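Local coordinates for vestitone reductase (Medicago sativa, PDB 2P4H), which catalyses the stereospecific, NADPH-dependent reduction of (3R)-vestitone on the way to the phytoalexin medicarpin, a defence compound of alfalfa, at residues V129-E141 against A284-D296. Numbering follows the deposited sequence.
Sequences VSFNGKDKDVLDE and ARLPDLNTKKLVD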
loop_
_atom_site.group_PDB
_atom_site.type_symbol
_atom_site.label_atom_id
_atom_site.label_comp_id
_atom_site.label_asym_id
_atom_site.label_seq_id
_atom_site.Cartn_x
_atom_site.Cartn_y
_atom_site.Cartn_z
ATOM N N VAL A 129 -4.505 -3.353 11.650
ATOM C CA VAL A 129 -5.574 -4.253 12.085
ATOM C C VAL A 129 -5.098 -5.566 12.704
ATOM O O VAL A 129 -5.824 -6.181 13.485
ATOM C CB VAL A 129 -6.532 -4.634 10.909
ATOM C CG1 VAL A 129 -7.141 -3.383 10.296
ATOM C CG2 VAL A 129 -5.788 -5.446 9.853
ATOM N N SER A 130 -3.880 -5.983 12.361
ATOM C CA SER A 130 -3.344 -7.268 12.812
ATOM C C SER A 130 -2.857 -7.432 14.249
ATOM O O SER A 130 -2.671 -8.561 14.706
ATOM C CB SER A 130 -2.231 -7.703 11.855
ATOM O OG SER A 130 -2.718 -7.784 10.523
ATOM N N PHE A 131 -2.648 -6.331 14.961
ATOM C CA PHE A 131 -2.178 -6.413 16.340
ATOM C C PHE A 131 -3.300 -6.061 17.309
ATOM O O PHE A 131 -3.162 -5.150 18.125
ATOM C CB PHE A 131 -0.994 -5.465 16.559
ATOM C CG PHE A 131 0.209 -5.784 15.714
ATOM C CD1 PHE A 131 0.331 -5.278 14.422
ATOM C CD2 PHE A 131 1.227 -6.594 16.215
ATOM C CE1 PHE A 131 1.447 -5.573 13.642
ATOM C CE2 PHE A 131 2.345 -6.895 15.444
ATOM C CZ PHE A 131 2.457 -6.384 14.155
ATOM N N ASN A 132 -4.405 -6.795 17.217
ATOM C CA ASN A 132 -5.571 -6.556 18.065
ATOM C C ASN A 132 -5.583 -7.333 19.380
ATOM O O ASN A 132 -6.534 -7.227 20.156
ATOM C CB ASN A 132 -6.855 -6.855 17.281
ATOM C CG ASN A 132 -6.812 -8.201 16.579
ATOM O OD1 ASN A 132 -6.080 -8.387 15.604
ATOM N ND2 ASN A 132 -7.596 -9.151 17.075
ATOM N N GLY A 133 -4.535 -8.110 19.630
ATOM C CA GLY A 133 -4.460 -8.870 20.866
ATOM C C GLY A 133 -5.265 -10.156 20.874
ATOM O O GLY A 133 -5.107 -10.987 21.770
ATOM N N LYS A 134 -6.134 -10.321 19.883
ATOM C CA LYS A 134 -6.956 -11.519 19.782
ATOM C C LYS A 134 -6.358 -12.469 18.750
ATOM O O LYS A 134 -5.625 -12.044 17.856
ATOM C CB LYS A 134 -8.387 -11.139 19.395
ATOM C CG LYS A 134 -9.093 -10.300 20.452
ATOM C CD LYS A 134 -10.459 -9.816 19.986
ATOM C CE LYS A 134 -10.336 -8.823 18.840
ATOM N NZ LYS A 134 -11.661 -8.276 18.438
ATOM N N ASP A 135 -6.667 -13.755 18.875
ATOM C CA ASP A 135 -6.137 -14.753 17.954
ATOM C C ASP A 135 -7.115 -15.099 16.837
ATOM O O ASP A 135 -7.464 -16.264 16.647
ATOM C CB ASP A 135 -5.763 -16.027 18.718
ATOM C CG ASP A 135 -4.770 -15.767 19.835
ATOM O OD1 ASP A 135 -3.670 -15.249 19.548
ATOM O OD2 ASP A 135 -5.090 -16.083 21.001
ATOM N N LYS A 136 -7.555 -14.086 16.095
ATOM C CA LYS A 136 -8.489 -14.303 14.995
ATOM C C LYS A 136 -7.725 -14.441 13.684
ATOM O O LYS A 136 -6.902 -13.590 13.345
ATOM C CB LYS A 136 -9.484 -13.143 14.895
ATOM C CG LYS A 136 -10.326 -12.945 16.146
ATOM C CD LYS A 136 -11.594 -12.150 15.860
ATOM C CE LYS A 136 -11.298 -10.756 15.337
ATOM N NZ LYS A 136 -12.560 -10.004 15.086
ATOM N N ASP A 137 -8.002 -15.513 12.947
ATOM C CA ASP A 137 -7.319 -15.753 11.681
ATOM C C ASP A 137 -7.947 -15.021 10.499
ATOM O O ASP A 137 -7.375 -14.997 9.414
ATOM C CB ASP A 137 -7.251 -17.253 11.382
ATOM C CG ASP A 137 -8.616 -17.873 11.192
ATOM O OD1 ASP A 137 -8.681 -19.067 10.830
ATOM O OD2 ASP A 137 -9.622 -17.169 11.408
ATOM N N VAL A 138 -9.126 -14.438 10.703
ATOM C CA VAL A 138 -9.799 -13.684 9.646
ATOM C C VAL A 138 -10.281 -12.364 10.236
ATOM O O VAL A 138 -10.997 -12.346 11.240
ATOM C CB VAL A 138 -11.018 -14.440 9.069
ATOM C CG1 VAL A 138 -11.644 -13.627 7.938
ATOM C CG2 VAL A 138 -10.595 -15.806 8.559
ATOM N N LEU A 139 -9.884 -11.262 9.612
ATOM C CA LEU A 139 -10.263 -9.931 10.079
ATOM C C LEU A 139 -11.035 -9.166 9.016
ATOM O O LEU A 139 -10.942 -9.472 7.827
ATOM C CB LEU A 139 -9.009 -9.126 10.438
ATOM C CG LEU A 139 -8.060 -9.714 11.484
ATOM C CD1 LEU A 139 -6.852 -8.807 11.651
ATOM C CD2 LEU A 139 -8.793 -9.875 12.806
ATOM N N ASP A 140 -11.823 -8.186 9.449
ATOM C CA ASP A 140 -12.544 -7.345 8.505
ATOM C C ASP A 140 -12.361 -5.875 8.884
ATOM O O ASP A 140 -11.544 -5.546 9.749
ATOM C CB ASP A 140 -14.036 -7.724 8.391
ATOM C CG ASP A 140 -14.817 -7.504 9.668
ATOM O OD1 ASP A 140 -14.368 -6.733 10.535
ATOM O OD2 ASP A 140 -15.909 -8.103 9.787
ATOM N N GLU A 141 -13.110 -4.995 8.236
ATOM C CA GLU A 141 -12.975 -3.564 8.472
ATOM C C GLU A 141 -13.370 -3.051 9.859
ATOM O O GLU A 141 -13.185 -1.866 10.160
ATOM C CB GLU A 141 -13.733 -2.797 7.380
ATOM C CG GLU A 141 -13.132 -2.940 5.972
ATOM C CD GLU A 141 -13.485 -4.250 5.268
ATOM O OE1 GLU A 141 -14.283 -5.051 5.805
ATOM O OE2 GLU A 141 -12.962 -4.472 4.155
ATOM N N ALA A 284 5.380 -16.156 12.033
ATOM C CA ALA A 284 4.133 -15.430 12.209
ATOM C C ALA A 284 3.127 -15.783 11.119
ATOM O O ALA A 284 3.383 -15.575 9.935
ATOM C CB ALA A 284 4.408 -13.931 12.199
ATOM N N ARG A 285 1.986 -16.324 11.529
ATOM C CA ARG A 285 0.922 -16.685 10.598
ATOM C C ARG A 285 -0.041 -15.503 10.597
ATOM O O ARG A 285 -0.887 -15.382 11.482
ATOM C CB ARG A 285 0.198 -17.950 11.076
ATOM C CG ARG A 285 1.082 -19.193 11.183
ATOM C CD ARG A 285 1.279 -19.880 9.835
ATOM N NE ARG A 285 2.201 -21.010 9.933
ATOM C CZ ARG A 285 2.501 -21.832 8.929
ATOM N NH1 ARG A 285 1.948 -21.664 7.734
ATOM N NH2 ARG A 285 3.369 -22.817 9.118
ATOM N N LEU A 286 0.096 -14.624 9.608
ATOM C CA LEU A 286 -0.744 -13.434 9.526
ATOM C C LEU A 286 -2.194 -13.745 9.204
ATOM O O LEU A 286 -2.503 -14.746 8.565
ATOM C CB LEU A 286 -0.177 -12.469 8.488
ATOM C CG LEU A 286 1.252 -12.012 8.781
ATOM C CD1 LEU A 286 1.760 -11.166 7.627
ATOM C CD2 LEU A 286 1.286 -11.232 10.088
ATOM N N PRO A 287 -3.112 -12.874 9.648
ATOM C CA PRO A 287 -4.540 -13.068 9.403
ATOM C C PRO A 287 -4.960 -12.754 7.977
ATOM O O PRO A 287 -4.321 -11.962 7.281
ATOM C CB PRO A 287 -5.187 -12.115 10.403
ATOM C CG PRO A 287 -4.218 -10.981 10.438
ATOM C CD PRO A 287 -2.879 -11.687 10.489
ATOM N N ASP A 288 -6.037 -13.399 7.551
ATOM C CA ASP A 288 -6.609 -13.168 6.235
ATOM C C ASP A 288 -7.435 -11.888 6.402
ATOM O O ASP A 288 -8.293 -11.809 7.286
ATOM C CB ASP A 288 -7.503 -14.359 5.859
ATOM C CG ASP A 288 -8.187 -14.197 4.508
ATOM O OD1 ASP A 288 -7.787 -13.320 3.714
ATOM O OD2 ASP A 288 -9.126 -14.974 4.232
ATOM N N LEU A 289 -7.147 -10.871 5.596
ATOM C CA LEU A 289 -7.894 -9.619 5.669
ATOM C C LEU A 289 -9.028 -9.743 4.649
ATOM O O LEU A 289 -8.861 -9.438 3.465
ATOM C CB LEU A 289 -6.974 -8.429 5.355
ATOM C CG LEU A 289 -5.646 -8.420 6.130
ATOM C CD1 LEU A 289 -4.858 -7.166 5.783
ATOM C CD2 LEU A 289 -5.903 -8.477 7.633
ATOM N N ASN A 290 -10.174 -10.220 5.134
ATOM C CA ASN A 290 -11.372 -10.457 4.325
ATOM C C ASN A 290 -11.679 -9.265 3.429
ATOM O O ASN A 290 -11.939 -8.167 3.908
ATOM C CB ASN A 290 -12.550 -10.749 5.257
ATOM C CG ASN A 290 -13.722 -11.395 4.547
ATOM O OD1 ASN A 290 -14.646 -11.899 5.198
ATOM N ND2 ASN A 290 -13.702 -11.386 3.221
ATOM N N THR A 291 -11.660 -9.501 2.123
ATOM C CA THR A 291 -11.877 -8.445 1.147
ATOM C C THR A 291 -13.270 -8.490 0.506
ATOM O O THR A 291 -13.520 -7.914 -0.557
ATOM C CB THR A 291 -10.705 -8.507 0.133
ATOM O OG1 THR A 291 -9.493 -8.249 0.856
ATOM C CG2 THR A 291 -10.832 -7.484 -0.975
ATOM N N LYS A 292 -14.195 -9.144 1.201
ATOM C CA LYS A 292 -15.572 -9.251 0.738
ATOM C C LYS A 292 -16.243 -7.880 0.574
ATOM O O LYS A 292 -16.992 -7.669 -0.375
ATOM C CB LYS A 292 -16.378 -10.114 1.714
ATOM C CG LYS A 292 -17.860 -10.221 1.390
ATOM C CD LYS A 292 -18.542 -11.212 2.325
ATOM C CE LYS A 292 -20.043 -11.284 2.079
ATOM N NZ LYS A 292 -20.719 -9.994 2.395
ATOM N N LYS A 293 -15.972 -6.941 1.480
ATOM C CA LYS A 293 -16.596 -5.620 1.381
ATOM C C LYS A 293 -16.278 -4.928 0.056
ATOM O O LYS A 293 -17.169 -4.379 -0.602
ATOM C CB LYS A 293 -16.153 -4.737 2.551
ATOM C CG LYS A 293 -16.878 -3.401 2.628
ATOM C CD LYS A 293 -16.324 -2.548 3.761
ATOM C CE LYS A 293 -17.015 -1.191 3.839
ATOM N NZ LYS A 293 -16.475 -0.357 4.957
ATOM N N LEU A 294 -15.012 -4.956 -0.342
ATOM C CA LEU A 294 -14.609 -4.322 -1.591
ATOM C C LEU A 294 -15.213 -5.029 -2.807
ATOM O O LEU A 294 -15.622 -4.379 -3.768
ATOM C CB LEU A 294 -13.080 -4.293 -1.692
ATOM C CG LEU A 294 -12.461 -3.648 -2.936
ATOM C CD1 LEU A 294 -12.971 -2.226 -3.104
ATOM C CD2 LEU A 294 -10.946 -3.657 -2.804
ATOM N N VAL A 295 -15.270 -6.356 -2.764
ATOM C CA VAL A 295 -15.843 -7.113 -3.870
ATOM C C VAL A 295 -17.355 -6.867 -3.938
ATOM O O VAL A 295 -17.915 -6.749 -5.031
ATOM C CB VAL A 295 -15.538 -8.625 -3.723
ATOM C CG1 VAL A 295 -16.293 -9.423 -4.783
ATOM C CG2 VAL A 295 -14.035 -8.861 -3.871
ATOM N N ASP A 296 -18.007 -6.779 -2.776
ATOM C CA ASP A 296 -19.449 -6.514 -2.717
ATOM C C ASP A 296 -19.732 -5.136 -3.311
ATOM O O ASP A 296 -20.835 -4.877 -3.795
ATOM C CB ASP A 296 -19.970 -6.512 -1.270
ATOM C CG ASP A 296 -20.197 -7.901 -0.706
ATOM O OD1 ASP A 296 -20.186 -8.886 -1.470
ATOM O OD2 ASP A 296 -20.412 -7.998 0.526
HETATM O O HOH W 1 -12.846 -5.355 1.548
HETATM O O HOH W 2 -14.553 -7.305 4.120
#
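V138-L139 and D288-L289 pair as a two-stranded parallel sheet. D288 N gives a nearly straight bond to D137 O (2.8 Å), L139 N returns one to D288 O (2.9 Å), and N290 N reaches L139 O in a more bent one (136° at the hydrogen). These bonds bypass P287, so proline costs none of them; with L139 CG anti to the carbonyl carbon (chi1 -57°), CD1 is directed onto its ring, 3.6 Å from P287 CG. L139 and L289 point to the same, buried face, where L289 CD2 also meets V129 CG2 at 3.8 Å; V138 and D288 point to the other, more open one. Beyond the strands, E141 suits the start of helix 292-296, where first-turn N-H groups lack a preceding turn: one water links OE2 to L294 N, another OE1 to K293 N and N290 O. Shortening E141 to an alanine removes the carboxylate, which would probably leave both waters poorly held and N248 N, also bonded to OE2, without its acceptor. K293's aliphatic part lies against that carboxylate, its NZ bonded to R246 O. The pairing thus joins the chain after Rossmann strand 119-125 to that entering helix 292-296, beside strand 245-248 and H223 of strand 219-226.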